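PDB 3LID: putative sensory box/GGDEF family protein from Vibrio parahaemolyticus, which is probably a diguanylate cyclase making 3',3'-c-di-GMP from GTP, and is represented here by its extracellular PDC-fold sensor domain. Local coordinates for residues A[119-124]-A[131-136]. Numbering follows the deposited sequence.
Sequences FKYAQS and SAWGIE. With EDO (1,2-ethanediol), chain G; EDO (1,2-ethanediol), chain H.
Tyr121 reaches from the helix to the strand, with its hydroxyl on Ser131 and the base of its side chain against Trp133. The polar link is a short hydrogen bond, 2.7 Å from Tyr121 OH to Ser131 OG, in which either oxygen may be the donor; OG lies at the edge of the phenol, near the ring plane. Tyr121 holds CG anti to the backbone N (chi1 177°), which extends the phenol from the helix toward residue 131.

The aromatic contact lies nearer the helix. CZ3 of Trp133 comes within 3.4 Å of Tyr121 CB, and the two six-membered rings, with centroids 5.6 Å apart, meet obliquely, their planes at 40°. A nearly straight bond of 2.9 Å from Trp133 NE1 to Glu136 OE1 helps to fix the rotation of the indole. The acceptor lies in the indole plane, whereas the nitrogen stands well above the plane of the carboxylate. The other oxygen, Glu136 OE2, forms a salt bridge with Arg116.

A 1,2-ethanediol, probably from the crystallisation liquor, lies beside the two rings: its carbons are over one face of the Tyr121 ring, offset toward the rim, and its O1 donates a 2.9 Å hydrogen bond to Ala132 O.

Ser131 and Trp133 pair through their backbones with Leu155 and Arg153 of strand 150-160, and Tyr121 also packs on Leu155. The contact joins helix 117-124 to the start of strand 131-140 in an antiparallel sheet that also holds strands 150-160 and 163-173, a helix-on-sheet packing within a PDC-fold sensor domain of the Cache clan.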
loop_
_atom_site.group_PDB
_atom_site.type_symbol
_atom_site.label_atom_id
_atom_site.label_comp_id
_atom_site.label_asym_id
_atom_site.label_seq_id
_atom_site.Cartn_x
_atom_site.Cartn_y
_atom_site.Cartn_z
ATOM N N PHE A 119 -5.723 -14.023 8.150
ATOM C CA PHE A 119 -5.353 -15.424 8.162
ATOM C C PHE A 119 -6.548 -16.313 7.883
ATOM O O PHE A 119 -6.465 -17.239 7.064
ATOM C CB PHE A 119 -4.691 -15.856 9.480
ATOM C CG PHE A 119 -4.417 -17.320 9.487
ATOM C CD1 PHE A 119 -3.410 -17.849 8.692
ATOM C CD2 PHE A 119 -5.226 -18.167 10.239
ATOM C CE1 PHE A 119 -3.174 -19.228 8.707
ATOM C CE2 PHE A 119 -4.987 -19.562 10.239
ATOM C CZ PHE A 119 -3.992 -20.048 9.487
ATOM N N LYS A 120 -7.669 -16.032 8.522
ATOM C CA LYS A 120 -8.855 -16.821 8.223
ATOM C C LYS A 120 -9.245 -16.691 6.751
ATOM O O LYS A 120 -9.718 -17.656 6.140
ATOM C CB LYS A 120 -9.978 -16.305 9.120
ATOM C CG LYS A 120 -9.633 -16.578 10.637
ATOM C CD LYS A 120 -10.723 -16.066 11.594
ATOM C CE LYS A 120 -10.237 -16.307 13.011
ATOM N NZ LYS A 120 -11.205 -15.698 13.956
ATOM N N TYR A 121 -9.079 -15.494 6.176
ATOM C CA TYR A 121 -9.312 -15.316 4.713
ATOM C C TYR A 121 -8.335 -16.189 3.885
ATOM O O TYR A 121 -8.721 -16.946 2.978
ATOM C CB TYR A 121 -9.200 -13.827 4.353
ATOM C CG TYR A 121 -9.361 -13.650 2.843
ATOM C CD1 TYR A 121 -10.578 -13.940 2.241
ATOM C CD2 TYR A 121 -8.304 -13.234 2.055
ATOM C CE1 TYR A 121 -10.746 -13.792 0.839
ATOM C CE2 TYR A 121 -8.446 -13.113 0.659
ATOM C CZ TYR A 121 -9.656 -13.373 0.071
ATOM O OH TYR A 121 -9.736 -13.258 -1.304
ATOM N N ALA A 122 -7.053 -16.141 4.257
ATOM C CA ALA A 122 -6.055 -16.944 3.488
ATOM C C ALA A 122 -6.464 -18.444 3.534
ATOM O O ALA A 122 -6.256 -19.152 2.572
ATOM C CB ALA A 122 -4.661 -16.779 4.153
ATOM N N GLN A 123 -6.993 -18.898 4.650
ATOM C CA GLN A 123 -7.339 -20.321 4.770
ATOM C C GLN A 123 -8.421 -20.688 3.785
ATOM O O GLN A 123 -8.478 -21.817 3.320
ATOM C CB GLN A 123 -7.905 -20.594 6.160
ATOM C CG GLN A 123 -6.889 -20.513 7.278
ATOM C CD GLN A 123 -7.464 -20.954 8.624
ATOM O OE1 GLN A 123 -8.232 -20.213 9.251
ATOM N NE2 GLN A 123 -7.082 -22.144 9.071
ATOM N N SER A 124 -9.350 -19.744 3.549
ATOM C CA SER A 124 -10.412 -19.918 2.555
ATOM C C SER A 124 -9.990 -20.014 1.091
ATOM O O SER A 124 -10.761 -20.487 0.228
ATOM C CB SER A 124 -11.451 -18.787 2.723
ATOM O OG SER A 124 -11.128 -17.656 1.947
ATOM N N SER A 131 -4.204 -14.236 -3.537
ATOM C CA SER A 131 -5.187 -13.212 -3.392
ATOM C C SER A 131 -4.563 -12.185 -2.439
ATOM O O SER A 131 -3.360 -12.161 -2.267
ATOM C CB SER A 131 -6.488 -13.763 -2.819
ATOM O OG SER A 131 -7.564 -12.757 -2.817
ATOM N N ALA A 132 -5.393 -11.305 -1.882
ATOM C CA ALA A 132 -4.873 -10.203 -1.060
ATOM C C ALA A 132 -5.883 -9.702 -0.057
ATOM O O ALA A 132 -7.087 -9.821 -0.302
ATOM C CB ALA A 132 -4.352 -8.982 -1.942
ATOM N N TRP A 133 -5.407 -9.164 1.070
ATOM C CA TRP A 133 -6.272 -8.640 2.107
ATOM C C TRP A 133 -6.329 -7.096 1.903
ATOM O O TRP A 133 -5.379 -6.491 1.377
ATOM C CB TRP A 133 -5.668 -8.990 3.483
ATOM C CG TRP A 133 -6.550 -8.667 4.639
ATOM C CD1 TRP A 133 -6.264 -7.825 5.662
ATOM C CD2 TRP A 133 -7.845 -9.247 4.910
ATOM N NE1 TRP A 133 -7.340 -7.815 6.556
ATOM C CE2 TRP A 133 -8.318 -8.652 6.107
ATOM C CE3 TRP A 133 -8.665 -10.141 4.192
ATOM C CZ2 TRP A 133 -9.561 -8.985 6.691
ATOM C CZ3 TRP A 133 -9.944 -10.494 4.767
ATOM C CH2 TRP A 133 -10.379 -9.887 5.982
ATOM N N GLY A 134 -7.467 -6.490 2.298
ATOM C CA GLY A 134 -7.552 -4.976 2.258
ATOM C C GLY A 134 -6.452 -4.340 3.133
ATOM O O GLY A 134 -6.007 -4.892 4.148
ATOM N N ILE A 135 -6.053 -3.130 2.775
ATOM C CA ILE A 135 -5.027 -2.402 3.540
ATOM C C ILE A 135 -5.426 -2.291 5.012
ATOM O O ILE A 135 -6.572 -1.968 5.320
ATOM C CB ILE A 135 -4.832 -0.999 2.926
ATOM C CG1 ILE A 135 -4.151 -1.204 1.546
ATOM C CG2 ILE A 135 -3.892 -0.163 3.839
ATOM C CD1 ILE A 135 -4.207 0.108 0.680
ATOM N N GLU A 136 -4.492 -2.664 5.903
ATOM C CA GLU A 136 -4.788 -2.774 7.348
ATOM C C GLU A 136 -3.482 -2.626 8.085
ATOM O O GLU A 136 -2.407 -3.108 7.622
ATOM C CB GLU A 136 -5.348 -4.176 7.606
ATOM C CG GLU A 136 -5.568 -4.491 9.047
ATOM C CD GLU A 136 -6.210 -5.885 9.127
ATOM O OE1 GLU A 136 -7.412 -6.008 8.861
ATOM O OE2 GLU A 136 -5.526 -6.870 9.446
HETATM C C1 EDO G . -10.499 -10.095 0.070
HETATM O O1 EDO G . -9.714 -8.947 0.426
HETATM C C2 EDO G . -11.604 -10.304 1.091
HETATM O O2 EDO G . -11.785 -9.086 1.812
HETATM C C1 EDO H . -6.248 2.151 8.524
HETATM O O1 EDO H . -6.935 3.309 7.902
HETATM C C2 EDO H . -5.429 1.464 7.449
HETATM O O2 EDO H . -6.321 0.824 6.525
#